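Local coordinates for DUF1460 domain-containing protein (Legionella pneumophila subsp. pneumophila, PDB 2IM9) that is of unknown function but probably hydrolyses amide bonds of cell-wall peptides as a papain-like amidase, at residues I249-W254 with D265-G270. Residues are numbered along the deposited sequence; the frame is centred on the assembly and turned at random.
Sequences IIRPNW and DISHLG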
ATOM      1  N   ILE A 249      -6.172   0.346  -6.807  1.00 12.76           N
ATOM      2  CA  ILE A 249      -7.174   1.059  -7.581  1.00 13.47           C
ATOM      3  C   ILE A 249      -6.456   1.988  -8.558  1.00 13.50           C
ATOM      4  O   ILE A 249      -5.662   2.822  -8.123  1.00 14.06           O
ATOM      5  CB  ILE A 249      -8.130   1.867  -6.652  1.00 14.39           C
ATOM      6  CG1 ILE A 249      -8.821   0.957  -5.614  1.00 13.37           C
ATOM      7  CG2 ILE A 249      -9.119   2.687  -7.494  1.00 14.46           C
ATOM      8  CD1 ILE A 249      -9.548  -0.264  -6.191  1.00 13.18           C
ATOM      9  N   ILE A 250      -6.757   1.859  -9.857  1.00 13.04           N
ATOM     10  CA  ILE A 250      -5.940   2.461 -10.917  1.00 13.78           C
ATOM     11  C   ILE A 250      -6.638   3.614 -11.620  1.00 14.75           C
ATOM     12  O   ILE A 250      -7.798   3.485 -12.037  1.00 14.07           O
ATOM     13  CB  ILE A 250      -5.536   1.374 -11.974  1.00 14.06           C
ATOM     14  CG1 ILE A 250      -4.892   0.152 -11.277  1.00 14.50           C
ATOM     15  CG2 ILE A 250      -4.617   1.969 -13.059  1.00 15.29           C
ATOM     16  CD1 ILE A 250      -3.710   0.477 -10.352  1.00 13.98           C
ATOM     17  N   ARG A 251      -5.920   4.726 -11.743  1.00 15.38           N
ATOM     18  CA  ARG A 251      -6.395   5.909 -12.439  1.00 16.86           C
ATOM     19  C   ARG A 251      -5.366   6.230 -13.536  1.00 18.32           C
ATOM     20  O   ARG A 251      -4.373   6.917 -13.270  1.00 18.61           O
ATOM     21  CB  ARG A 251      -6.533   7.063 -11.454  1.00 16.65           C
ATOM     22  CG  ARG A 251      -7.501   6.791 -10.308  1.00 15.72           C
ATOM     23  CD  ARG A 251      -7.880   8.034  -9.578  1.00 18.32           C
ATOM     24  NE  ARG A 251      -8.459   7.747  -8.278  1.00 18.77           N
ATOM     25  CZ  ARG A 251      -9.337   8.545  -7.675  1.00 21.80           C
ATOM     26  NH1 ARG A 251      -9.737   9.666  -8.277  1.00 18.83           N
ATOM     27  NH2 ARG A 251      -9.802   8.230  -6.471  1.00 20.07           N
ATOM     28  N   PRO A 252      -5.603   5.726 -14.770  1.00 19.54           N
ATOM     29  CA  PRO A 252      -4.624   5.805 -15.867  1.00 20.83           C
ATOM     30  C   PRO A 252      -4.294   7.218 -16.305  1.00 22.75           C
ATOM     31  O   PRO A 252      -3.176   7.461 -16.761  1.00 24.07           O
ATOM     32  CB  PRO A 252      -5.310   5.077 -17.031  1.00 21.16           C
ATOM     33  CG  PRO A 252      -6.392   4.285 -16.409  1.00 21.14           C
ATOM     34  CD  PRO A 252      -6.820   5.001 -15.169  1.00 19.33           C
ATOM     35  N   ASN A 253      -5.239   8.136 -16.201  1.00 22.74           N
ATOM     36  CA  ASN A 253      -4.980   9.461 -16.741  1.00 25.32           C
ATOM     37  C   ASN A 253      -5.307  10.496 -15.685  1.00 25.42           C
ATOM     38  O   ASN A 253      -6.352  11.185 -15.756  1.00 27.62           O
ATOM     39  CB  ASN A 253      -5.726   9.679 -18.072  1.00 25.46           C
ATOM     40  CG  ASN A 253      -5.111   8.872 -19.224  1.00 29.42           C
ATOM     41  OD1 ASN A 253      -5.715   7.923 -19.727  1.00 32.58           O
ATOM     42  ND2 ASN A 253      -3.896   9.240 -19.628  1.00 31.35           N
ATOM     43  N   TRP A 254      -4.414  10.559 -14.692  1.00 24.59           N
ATOM     44  CA  TRP A 254      -4.667  11.296 -13.449  1.00 22.82           C
ATOM     45  C   TRP A 254      -3.650  12.406 -13.287  1.00 22.78           C
ATOM     46  O   TRP A 254      -2.557  12.208 -12.755  1.00 22.07           O
ATOM     47  CB  TRP A 254      -4.655  10.360 -12.233  1.00 22.09           C
ATOM     48  CG  TRP A 254      -5.457  10.893 -11.070  1.00 21.26           C
ATOM     49  CD1 TRP A 254      -6.466  11.828 -11.118  1.00 21.13           C
ATOM     50  CD2 TRP A 254      -5.329  10.517  -9.694  1.00 21.25           C
ATOM     51  NE1 TRP A 254      -6.963  12.054  -9.857  1.00 21.65           N
ATOM     52  CE2 TRP A 254      -6.294  11.255  -8.965  1.00 19.74           C
ATOM     53  CE3 TRP A 254      -4.496   9.623  -9.006  1.00 21.70           C
ATOM     54  CZ2 TRP A 254      -6.445  11.132  -7.582  1.00 21.61           C
ATOM     55  CZ3 TRP A 254      -4.647   9.501  -7.620  1.00 21.16           C
ATOM     56  CH2 TRP A 254      -5.615  10.251  -6.928  1.00 21.01           C
ATOM     57  N   ASP A 265      -0.874   7.397 -10.759  1.00 16.71           N
ATOM     58  CA  ASP A 265      -1.540   6.249 -11.382  1.00 16.29           C
ATOM     59  C   ASP A 265      -2.398   5.391 -10.442  1.00 16.78           C
ATOM     60  O   ASP A 265      -3.285   4.671 -10.910  1.00 17.45           O
ATOM     61  CB  ASP A 265      -0.503   5.344 -12.072  1.00 16.37           C
ATOM     62  CG  ASP A 265       0.766   5.122 -11.223  1.00 17.38           C
ATOM     63  OD1 ASP A 265       0.782   5.499 -10.018  1.00 16.98           O
ATOM     64  OD2 ASP A 265       1.753   4.583 -11.781  1.00 17.85           O
ATOM     65  N   ILE A 266      -2.094   5.420  -9.146  1.00 16.78           N
ATOM     66  CA  ILE A 266      -2.728   4.526  -8.162  1.00 17.46           C
ATOM     67  C   ILE A 266      -3.217   5.340  -6.958  1.00 17.53           C
ATOM     68  O   ILE A 266      -2.440   6.107  -6.368  1.00 17.78           O
ATOM     69  CB  ILE A 266      -1.755   3.405  -7.699  1.00 17.53           C
ATOM     70  CG1 ILE A 266      -1.248   2.587  -8.904  1.00 17.09           C
ATOM     71  CG2 ILE A 266      -2.411   2.529  -6.613  1.00 18.01           C
ATOM     72  CD1 ILE A 266      -0.203   1.573  -8.500  1.00 16.90           C
ATOM     73  N   SER A 267      -4.490   5.170  -6.585  1.00 17.21           N
ATOM     74  CA  SER A 267      -5.129   6.079  -5.616  1.00 17.56           C
ATOM     75  C   SER A 267      -5.460   5.403  -4.287  1.00 17.24           C
ATOM     76  O   SER A 267      -5.695   6.087  -3.267  1.00 18.12           O
ATOM     77  CB  SER A 267      -6.409   6.670  -6.220  1.00 18.18           C
ATOM     78  OG  SER A 267      -7.273   5.641  -6.686  1.00 18.76           O
ATOM     79  N   HIS A 268      -5.458   4.072  -4.276  1.00 15.72           N
ATOM     80  CA  HIS A 268      -5.867   3.307  -3.098  1.00 15.24           C
ATOM     81  C   HIS A 268      -5.485   1.836  -3.250  1.00 15.26           C
ATOM     82  O   HIS A 268      -5.212   1.355  -4.358  1.00 15.20           O
ATOM     83  CB  HIS A 268      -7.396   3.430  -2.904  1.00 15.69           C
ATOM     84  CG  HIS A 268      -7.884   2.955  -1.575  1.00 16.72           C
ATOM     85  ND1 HIS A 268      -8.988   2.140  -1.431  1.00 21.56           N
ATOM     86  CD2 HIS A 268      -7.430   3.197  -0.322  1.00 17.71           C
ATOM     87  CE1 HIS A 268      -9.181   1.883  -0.145  1.00 17.97           C
ATOM     88  NE2 HIS A 268      -8.253   2.517   0.547  1.00 21.97           N
ATOM     89  N   LEU A 269      -5.431   1.136  -2.121  1.00 14.60           N
ATOM     90  CA  LEU A 269      -5.168  -0.303  -2.142  1.00 15.35           C
ATOM     91  C   LEU A 269      -5.646  -1.004  -0.896  1.00 15.17           C
ATOM     92  O   LEU A 269      -5.966  -0.365   0.109  1.00 15.43           O
ATOM     93  CB  LEU A 269      -3.691  -0.615  -2.434  1.00 16.24           C
ATOM     94  CG  LEU A 269      -2.657  -0.371  -1.329  1.00 18.14           C
ATOM     95  CD1 LEU A 269      -1.355  -1.060  -1.718  1.00 17.46           C
ATOM     96  CD2 LEU A 269      -2.406   1.088  -1.183  1.00 21.91           C
ATOM     97  N   GLY A 270      -5.685  -2.328  -0.964  1.00 14.97           N
ATOM     98  CA  GLY A 270      -6.192  -3.147   0.145  1.00 14.20           C
ATOM     99  C   GLY A 270      -6.085  -4.603  -0.264  1.00 14.31           C
ATOM    100  O   GLY A 270      -5.426  -4.921  -1.269  1.00 14.44           O
TER
HETATM  101  O   HOH W   1      -9.391   5.754  -4.876  1.00 21.77           O
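Arg251 reaches across to Ser267, its chain extended from CG to NE, and NE donates to Ser267 OG at 2.9 Å, with the oxygen close to the guanidinium plane. Ser267 OG sits between its own backbone N and carbonyl carbon (chi1 54°), which turns it to meet that edge. A water bridges Ser267 OG and Arg251 NH2; NE and NH2 are thus gripped along one in-plane edge, while NH1 bonds Thr308 OG1. Trp254 folds back over this arm: Arg251 CD lies 3.5 Å above the centre of the indole, and Trp254 CZ3 approaches Ser267 CB obliquely at 3.6 Å. Beneath these side chains two antiparallel strands of the main sheet pair through a classic beta bulge, with Ser267 and His268 both standing opposite Ile249. Ser267 N bonds Ile249 O, and Ile249 N bonds His268 O at 2.8 Å; His268 N is buried without a partner. The His268 side chain, CG anti to the backbone N (chi1 -167°), leads away from Ile249 and touches Cys95 at the start of helix 95-107, consistent with the Cys-His pair of papain-like enzymes. On the other face Ile250 and Ile266 lie side by side, CD1 of Ile250 3.6 Å from CG1 of Ile266.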